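Chain length determinant protein (Shigella flexneri, PDB 4E2H) probably regulates the chain length of lipopolysaccharide O-antigen through its periplasmic domain. Local coordinates at residues P170-T175 and L183-S188; S56-L61 and E72-E77; L87-V92 and M101-Y106. All coordinates share one frame; numbering follows the deposited sequence.

Interaction 1 of 3, residues P170-T175 and L183-S188; sequences PQVQQT and LFLLGS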
loop_
_atom_site.group_PDB
_atom_site.type_symbol
_atom_site.label_atom_id
_atom_site.label_comp_id
_atom_site.label_asym_id
_atom_site.label_seq_id
_atom_site.Cartn_x
_atom_site.Cartn_y
_atom_site.Cartn_z
ATOM N N PRO C 170 -19.749 -42.681 21.541
ATOM C CA PRO C 170 -18.707 -42.865 20.528
ATOM C C PRO C 170 -18.545 -44.336 20.148
ATOM O O PRO C 170 -18.489 -45.200 21.025
ATOM C CB PRO C 170 -17.445 -42.352 21.233
ATOM C CG PRO C 170 -17.956 -41.310 22.179
ATOM C CD PRO C 170 -19.322 -41.774 22.625
ATOM N N GLN C 171 -18.464 -44.593 18.846
ATOM C CA GLN C 171 -18.258 -45.930 18.305
ATOM C C GLN C 171 -16.799 -46.146 17.876
ATOM O O GLN C 171 -16.429 -47.235 17.402
ATOM C CB GLN C 171 -19.174 -46.145 17.099
ATOM C CG GLN C 171 -20.661 -45.986 17.398
ATOM C CD GLN C 171 -21.202 -47.120 18.227
ATOM O OE1 GLN C 171 -21.845 -46.894 19.255
ATOM N NE2 GLN C 171 -20.942 -48.356 17.790
ATOM N N VAL C 172 -15.967 -45.116 18.037
ATOM C CA VAL C 172 -14.591 -45.197 17.542
ATOM C C VAL C 172 -13.503 -45.006 18.599
ATOM O O VAL C 172 -13.532 -44.044 19.389
ATOM C CB VAL C 172 -14.351 -44.244 16.332
ATOM C CG1 VAL C 172 -14.988 -44.815 15.084
ATOM C CG2 VAL C 172 -14.918 -42.858 16.617
ATOM N N GLN C 173 -12.560 -45.949 18.611
ATOM C CA GLN C 173 -11.365 -45.849 19.437
ATOM C C GLN C 173 -10.422 -44.793 18.843
ATOM O O GLN C 173 -10.298 -43.685 19.377
ATOM C CB GLN C 173 -10.648 -47.207 19.556
ATOM C CG GLN C 173 -11.349 -48.245 20.451
ATOM C CD GLN C 173 -11.977 -49.402 19.668
ATOM O OE1 GLN C 173 -11.277 -50.258 19.121
ATOM N NE2 GLN C 173 -13.304 -49.424 19.612
ATOM N N GLN C 174 -9.770 -45.127 17.731
ATOM C CA GLN C 174 -8.881 -44.176 17.072
ATOM C C GLN C 174 -9.686 -43.254 16.146
ATOM O O GLN C 174 -10.484 -43.709 15.318
ATOM C CB GLN C 174 -7.719 -44.878 16.361
ATOM C CG GLN C 174 -6.682 -45.465 17.334
ATOM C CD GLN C 174 -7.015 -46.889 17.790
ATOM O OE1 GLN C 174 -8.057 -47.447 17.428
ATOM N NE2 GLN C 174 -6.119 -47.483 18.585
ATOM N N THR C 175 -9.443 -41.956 16.292
ATOM C CA THR C 175 -10.430 -40.926 15.997
ATOM C C THR C 175 -9.860 -39.716 15.255
ATOM O O THR C 175 -9.620 -38.674 15.875
ATOM C CB THR C 175 -11.001 -40.410 17.323
ATOM N N LEU C 183 -19.775 -38.493 10.899
ATOM C CA LEU C 183 -20.107 -37.723 12.110
ATOM C C LEU C 183 -20.927 -38.503 13.140
ATOM O O LEU C 183 -20.626 -38.454 14.341
ATOM C CB LEU C 183 -20.818 -36.402 11.786
ATOM C CG LEU C 183 -19.926 -35.162 11.734
ATOM C CD1 LEU C 183 -20.606 -34.039 10.937
ATOM C CD2 LEU C 183 -19.551 -34.696 13.149
ATOM N N PHE C 184 -21.959 -39.216 12.687
ATOM C CA PHE C 184 -22.885 -39.871 13.616
ATOM C C PHE C 184 -22.161 -40.896 14.509
ATOM O O PHE C 184 -22.701 -41.354 15.521
ATOM C CB PHE C 184 -24.058 -40.537 12.869
ATOM C CG PHE C 184 -23.782 -41.961 12.443
ATOM C CD1 PHE C 184 -23.101 -42.232 11.268
ATOM C CD2 PHE C 184 -24.218 -43.031 13.216
ATOM C CE1 PHE C 184 -22.846 -43.538 10.875
ATOM C CE2 PHE C 184 -23.959 -44.338 12.826
ATOM C CZ PHE C 184 -23.271 -44.584 11.658
ATOM N N LEU C 185 -20.931 -41.250 14.164
ATOM C CA LEU C 185 -20.211 -42.171 15.020
ATOM C C LEU C 185 -19.892 -41.553 16.374
ATOM O O LEU C 185 -19.548 -42.269 17.312
ATOM C CB LEU C 185 -18.942 -42.650 14.336
ATOM C CG LEU C 185 -19.275 -43.319 13.001
ATOM C CD1 LEU C 185 -18.030 -43.429 12.113
ATOM C CD2 LEU C 185 -19.896 -44.673 13.240
ATOM N N LEU C 186 -19.993 -40.230 16.497
ATOM C CA LEU C 186 -19.686 -39.574 17.788
ATOM C C LEU C 186 -20.862 -39.824 18.719
ATOM O O LEU C 186 -20.806 -39.561 19.928
ATOM C CB LEU C 186 -19.461 -38.075 17.621
ATOM C CG LEU C 186 -18.490 -37.640 16.518
ATOM C CD1 LEU C 186 -18.606 -36.151 16.245
ATOM C CD2 LEU C 186 -17.056 -38.023 16.849
ATOM N N GLY C 187 -21.938 -40.356 18.154
ATOM C CA GLY C 187 -23.075 -40.697 18.982
ATOM C C GLY C 187 -23.853 -39.460 19.358
ATOM O O GLY C 187 -23.333 -38.336 19.311
ATOM N N SER C 188 -25.100 -39.685 19.743
ATOM C CA SER C 188 -26.101 -38.639 19.824
ATOM C C SER C 188 -25.949 -37.833 21.096
ATOM O O SER C 188 -26.401 -36.692 21.172
ATOM C CB SER C 188 -27.501 -39.250 19.748
ATOM O OG SER C 188 -27.598 -40.319 20.670
#
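Gln171 and Leu185 meet main chain to main chain where the loop after helix 97-164 passes the 3-10 turn that leads into helix 187-195. Gln171 N gives a hydrogen bond of 3.0 Å to Leu185 O, with the donor close to the line of the carbonyl (C=O...N 161°). The same oxygen takes a CA-H...O contact from Pro170 CA at 3.4 Å, so it has one conventional bond and one weaker C-H contact from adjacent residues. Pro170 also sets the CD of its ring 3.8 Å from Leu186 O. This is the close part of the contact. The aliphatic part is looser: Gln171 CB lies 4.2 Å from Leu185 CD2, and Val172 CG1 only grazes Leu185 CD1 at 4.5 Å. Leu185 CD2 also rests over one face of the neighbouring Phe184 ring, offset toward its rim. On the outer side, the Gln171 chain turns off at its second torsion (chi2 -71°), leaving CB and CG to face Leu185, while Gln173 and Gln174 are exposed and poorly ordered. Pro170 of the second subunit packs on Leu185, and Leu191 of the third packs on Pro170. Ser188 bonding to Val167 is a further tie to the helix start. Proline has no N-H, and the residue after it supplies the donor; between these two segments, one carbonyl, Leu185 O, therefore takes the conventional hydrogen bond.

Interaction 2 of 3, residues S56-L61 and E72-E77; sequences SAFSAL and EKLTIE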
loop_
_atom_site.group_PDB
_atom_site.type_symbol
_atom_site.label_atom_id
_atom_site.label_comp_id
_atom_site.label_asym_id
_atom_site.label_seq_id
_atom_site.Cartn_x
_atom_site.Cartn_y
_atom_site.Cartn_z
ATOM N N SER C 56 4.280 23.409 -5.488
ATOM C CA SER C 56 3.048 23.744 -6.183
ATOM C C SER C 56 2.388 24.919 -5.465
ATOM O O SER C 56 2.033 25.906 -6.089
ATOM C CB SER C 56 2.116 22.529 -6.341
ATOM O OG SER C 56 1.283 22.338 -5.204
ATOM N N ALA C 57 2.249 24.832 -4.149
ATOM C CA ALA C 57 1.668 25.940 -3.410
ATOM C C ALA C 57 2.551 27.172 -3.618
ATOM O O ALA C 57 2.094 28.316 -3.506
ATOM C CB ALA C 57 1.548 25.598 -1.936
ATOM N N PHE C 58 3.818 26.939 -3.931
ATOM C CA PHE C 58 4.730 28.053 -4.145
ATOM C C PHE C 58 4.487 28.729 -5.504
ATOM O O PHE C 58 4.515 29.958 -5.622
ATOM C CB PHE C 58 6.173 27.594 -4.028
ATOM C CG PHE C 58 7.127 28.700 -3.718
ATOM C CD1 PHE C 58 7.353 29.075 -2.406
ATOM C CD2 PHE C 58 7.800 29.365 -4.735
ATOM C CE1 PHE C 58 8.230 30.087 -2.109
ATOM C CE2 PHE C 58 8.692 30.386 -4.443
ATOM C CZ PHE C 58 8.905 30.747 -3.128
ATOM N N SER C 59 4.248 27.917 -6.527
ATOM C CA SER C 59 3.881 28.435 -7.837
ATOM C C SER C 59 2.614 29.265 -7.741
ATOM O O SER C 59 2.429 30.216 -8.492
ATOM C CB SER C 59 3.637 27.281 -8.817
ATOM O OG SER C 59 4.732 26.378 -8.844
ATOM N N ALA C 60 1.714 28.884 -6.843
ATOM C CA ALA C 60 0.482 29.632 -6.691
ATOM C C ALA C 60 0.795 30.976 -6.047
ATOM O O ALA C 60 0.253 32.000 -6.451
ATOM C CB ALA C 60 -0.522 28.858 -5.875
ATOM N N LEU C 61 1.692 30.976 -5.064
ATOM C CA LEU C 61 2.035 32.210 -4.361
ATOM C C LEU C 61 2.654 33.208 -5.335
ATOM O O LEU C 61 2.342 34.405 -5.299
ATOM C CB LEU C 61 2.998 31.927 -3.224
ATOM C CG LEU C 61 3.363 33.111 -2.334
ATOM C CD1 LEU C 61 2.112 33.885 -1.921
ATOM C CD2 LEU C 61 4.164 32.638 -1.103
ATOM N N GLU C 72 5.555 41.541 -7.472
ATOM C CA GLU C 72 6.588 41.380 -6.445
ATOM C C GLU C 72 7.724 40.420 -6.822
ATOM O O GLU C 72 8.731 40.337 -6.121
ATOM C CB GLU C 72 5.989 41.041 -5.071
ATOM N N LYS C 73 7.564 39.700 -7.925
ATOM C CA LYS C 73 8.627 38.820 -8.433
ATOM C C LYS C 73 9.135 37.793 -7.409
ATOM O O LYS C 73 10.164 38.002 -6.743
ATOM C CB LYS C 73 9.815 39.625 -8.980
ATOM N N LEU C 74 8.404 36.683 -7.305
ATOM C CA LEU C 74 8.825 35.512 -6.537
ATOM C C LEU C 74 9.213 34.398 -7.517
ATOM O O LEU C 74 8.480 34.135 -8.472
ATOM C CB LEU C 74 7.692 35.033 -5.627
ATOM C CG LEU C 74 8.144 34.050 -4.549
ATOM C CD1 LEU C 74 9.388 34.599 -3.869
ATOM C CD2 LEU C 74 7.051 33.767 -3.519
ATOM N N THR C 75 10.343 33.731 -7.303
ATOM C CA THR C 75 10.821 32.783 -8.312
ATOM C C THR C 75 11.081 31.357 -7.804
ATOM O O THR C 75 11.545 31.156 -6.672
ATOM C CB THR C 75 12.100 33.312 -8.991
ATOM O OG1 THR C 75 11.795 34.513 -9.721
ATOM C CG2 THR C 75 12.670 32.265 -9.940
ATOM N N ILE C 76 10.792 30.371 -8.655
ATOM C CA ILE C 76 11.103 28.964 -8.364
ATOM C C ILE C 76 11.400 28.192 -9.650
ATOM O O ILE C 76 10.607 28.186 -10.605
ATOM C CB ILE C 76 9.965 28.234 -7.594
ATOM C CG1 ILE C 76 10.231 26.723 -7.521
ATOM C CG2 ILE C 76 8.630 28.447 -8.286
ATOM C CD1 ILE C 76 10.845 26.249 -6.202
ATOM N N GLU C 77 12.538 27.519 -9.673
ATOM C CA GLU C 77 12.926 26.799 -10.860
ATOM C C GLU C 77 14.021 25.857 -10.448
ATOM O O GLU C 77 14.702 26.102 -9.452
ATOM C CB GLU C 77 13.449 27.778 -11.898
ATOM C CG GLU C 77 14.344 28.852 -11.283
ATOM C CD GLU C 77 15.070 29.667 -12.328
ATOM O OE1 GLU C 77 15.257 29.142 -13.455
ATOM O OE2 GLU C 77 15.446 30.829 -12.023
#
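The Phe58 ring meets Leu74, Thr75 and Ile76 in turn, lodged between helix 43-65 and strand 74-78, outermost in the antiparallel sheet within this chain. This is helix-on-sheet packing in the alpha/beta base of the Wzz periplasmic fold; segments 56-61 and 74-77 run at 145°, roughly antiparallel. Leu74 crosses the ring at about a right angle, its CD2 reaching 3.6 Å from Phe58 CZ. Farther along the ring, Phe58 CE2 comes 3.7 Å from Thr75 O, a backbone atom, while Phe58 CD2 is 3.8 Å from Ile76 CB. With CG anti to the backbone N (chi1 -158°), the phenyl group extends from the helix onto the strand. Leu74 and Ile76, two residues apart, both point their CB atoms at the helix, whereas Thr75 between them points away. Val89 of the adjoining strand 87-92 also touches Phe58, and helix 97-164 covers Leu61 through Tyr106 and Val110. Beyond the apolar patch, Ser59 OG is hydrogen-bonded within its own helix, to Ser55 O. At the C-terminal side of the ring contact, Leu61 CG lies 3.9 Å from Leu74 CD2, the same methyl that touches Phe58 CZ.

Interaction 3 of 3, residues L87-V92 and M101-Y106; sequences LTVSYV and MKLAQY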
loop_
_atom_site.group_PDB
_atom_site.type_symbol
_atom_site.label_atom_id
_atom_site.label_comp_id
_atom_site.label_asym_id
_atom_site.label_seq_id
_atom_site.Cartn_x
_atom_site.Cartn_y
_atom_site.Cartn_z
ATOM N N LEU C 87 15.776 22.698 -6.009
ATOM C CA LEU C 87 14.944 23.801 -6.462
ATOM C C LEU C 87 15.442 25.109 -5.868
ATOM O O LEU C 87 15.870 25.162 -4.711
ATOM C CB LEU C 87 13.482 23.572 -6.082
ATOM C CG LEU C 87 12.553 22.739 -6.986
ATOM C CD1 LEU C 87 11.259 22.413 -6.214
ATOM C CD2 LEU C 87 12.213 23.439 -8.324
ATOM N N THR C 88 15.366 26.164 -6.666
ATOM C CA THR C 88 15.908 27.451 -6.294
ATOM C C THR C 88 14.809 28.483 -6.279
ATOM O O THR C 88 14.100 28.670 -7.282
ATOM C CB THR C 88 16.939 27.916 -7.314
ATOM O OG1 THR C 88 18.044 27.002 -7.313
ATOM C CG2 THR C 88 17.416 29.342 -6.977
ATOM N N VAL C 89 14.680 29.172 -5.148
ATOM C CA VAL C 89 13.655 30.193 -5.009
ATOM C C VAL C 89 14.311 31.525 -4.744
ATOM O O VAL C 89 15.327 31.597 -4.044
ATOM C CB VAL C 89 12.723 29.876 -3.849
ATOM C CG1 VAL C 89 12.211 28.463 -4.001
ATOM C CG2 VAL C 89 13.468 30.041 -2.518
ATOM N N SER C 90 13.731 32.582 -5.295
ATOM C CA SER C 90 14.318 33.905 -5.152
ATOM C C SER C 90 13.232 34.967 -5.098
ATOM O O SER C 90 12.240 34.899 -5.835
ATOM C CB SER C 90 15.268 34.202 -6.315
ATOM O OG SER C 90 14.545 34.703 -7.429
ATOM N N TYR C 91 13.425 35.947 -4.225
ATOM C CA TYR C 91 12.520 37.080 -4.164
ATOM C C TYR C 91 13.272 38.402 -4.389
ATOM O O TYR C 91 14.413 38.577 -3.937
ATOM C CB TYR C 91 11.745 37.086 -2.845
ATOM C CG TYR C 91 10.929 38.327 -2.648
ATOM C CD1 TYR C 91 9.719 38.490 -3.295
ATOM C CD2 TYR C 91 11.384 39.354 -1.829
ATOM C CE1 TYR C 91 8.968 39.644 -3.123
ATOM C CE2 TYR C 91 10.642 40.511 -1.652
ATOM C CZ TYR C 91 9.437 40.652 -2.303
ATOM O OH TYR C 91 8.705 41.803 -2.123
ATOM N N VAL C 92 12.625 39.327 -5.094
ATOM C CA VAL C 92 13.244 40.598 -5.476
ATOM C C VAL C 92 12.720 41.780 -4.655
ATOM O O VAL C 92 11.631 42.295 -4.935
ATOM C CB VAL C 92 12.978 40.912 -6.957
ATOM C CG1 VAL C 92 13.562 42.277 -7.312
ATOM C CG2 VAL C 92 13.551 39.822 -7.842
HETATM N N MSE C 101 14.097 38.787 4.554
HETATM C CA MSE C 101 13.118 38.442 5.594
HETATM C C MSE C 101 11.793 38.139 4.913
HETATM O O MSE C 101 10.958 37.400 5.425
HETATM C CB MSE C 101 12.972 39.543 6.661
HETATM C CG MSE C 101 14.226 39.778 7.521
HETATM SE SE MSE C 101 14.174 41.437 8.576
HETATM C CE MSE C 101 15.965 41.388 9.376
ATOM N N LYS C 102 11.640 38.712 3.728
ATOM C CA LYS C 102 10.465 38.541 2.898
ATOM C C LYS C 102 10.439 37.143 2.283
ATOM O O LYS C 102 9.456 36.407 2.422
ATOM C CB LYS C 102 10.495 39.579 1.778
ATOM C CG LYS C 102 9.153 40.020 1.254
ATOM C CD LYS C 102 8.479 41.005 2.202
ATOM C CE LYS C 102 7.579 40.284 3.199
ATOM N NZ LYS C 102 7.828 40.703 4.615
ATOM N N LEU C 103 11.516 36.785 1.585
ATOM C CA LEU C 103 11.624 35.446 1.020
ATOM C C LEU C 103 11.326 34.420 2.099
ATOM O O LEU C 103 10.498 33.536 1.914
ATOM C CB LEU C 103 13.024 35.168 0.468
ATOM C CG LEU C 103 13.163 33.711 0.008
ATOM C CD1 LEU C 103 12.276 33.468 -1.212
ATOM C CD2 LEU C 103 14.587 33.284 -0.284
ATOM N N ALA C 104 12.002 34.536 3.230
ATOM C CA ALA C 104 11.936 33.489 4.227
ATOM C C ALA C 104 10.553 33.384 4.821
ATOM O O ALA C 104 10.158 32.310 5.291
ATOM C CB ALA C 104 12.970 33.707 5.315
ATOM N N GLN C 105 9.806 34.480 4.813
ATOM C CA GLN C 105 8.466 34.419 5.379
ATOM C C GLN C 105 7.488 33.767 4.390
ATOM O O GLN C 105 6.629 32.983 4.784
ATOM C CB GLN C 105 7.998 35.801 5.824
ATOM C CG GLN C 105 6.882 36.393 4.989
ATOM C CD GLN C 105 6.265 37.613 5.657
ATOM O OE1 GLN C 105 6.420 37.818 6.869
ATOM N NE2 GLN C 105 5.560 38.429 4.869
ATOM N N TYR C 106 7.654 34.071 3.106
ATOM C CA TYR C 106 6.811 33.525 2.055
ATOM C C TYR C 106 6.977 32.019 1.888
ATOM O O TYR C 106 6.088 31.312 1.385
ATOM C CB TYR C 106 7.077 34.256 0.745
ATOM C CG TYR C 106 6.398 35.607 0.697
ATOM C CD1 TYR C 106 5.555 36.007 1.726
ATOM C CD2 TYR C 106 6.587 36.477 -0.375
ATOM C CE1 TYR C 106 4.924 37.234 1.698
ATOM C CE2 TYR C 106 5.947 37.709 -0.419
ATOM C CZ TYR C 106 5.118 38.084 0.625
ATOM O OH TYR C 106 4.471 39.306 0.611
#
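Tyr91 lies along Lys102 where strand 87-92, an inner strand of the antiparallel sheet, packs on the first turns of the long helix 97-164, the helix that carries the Wzz fold away from its alpha/beta base. Strand 87-92 and the helix segment 101-106 run at 131° to each other. Tyr91 CB begins the contact 4.0 Å from Leu103 CD1, near the closest approach of the two backbones. Its CG stands anti to the backbone N (chi1 172°), which carries the ring out beside the lysine. Along that flank Tyr91 CD2 is 3.7 Å from Lys102 CB, and Tyr91 CE2 is 3.3 Å from Lys102 CG, the tightest touch across the contact. Tyr91 CZ keeps 3.6 Å to Lys102 CG, and the hydroxyl OH at the tip is 3.8 Å from that same carbon. The two side chains thus point the same way, with the aliphatic start of the lysine against the tyrosine before the lysine bends off. The other flank of the ring is less closely met: Tyr91 CE1 is 4.5 Å from Tyr106 CE2. Leu74 and Glu72 also touch Tyr91. Deeper in, Leu103 is buried against the sheet, with Ala15 of strand 12-18 and Pro238 beside it. There Val89 crosses Leu103 at about a right angle, Val89 CG2 lying 3.9 Å from Leu103 CD1.

Overall arrangement
Interactions 2 and 3 share one end of the elongated chain, with centres 9 Å apart, and interaction 1 lies beyond the chain's centre, its own centre 81 Å from interaction 2 and 84 Å from interaction 3. Strands 74-78 and 87-92 are neighbours in the sheet, so interactions 2 and 3 join directly: Thr75 N lies 2.7 Å from Ser90 O, a probable hydrogen bond, and Glu77 O lies 2.9 Å from Thr88 N, another. Helices 43-65 and 97-164 both pack on this sheet. Helix 97-164 then spans the distance to interaction 1. Interactions 1 and 2 both touch the second subunit, so that neighbour is met at both ends.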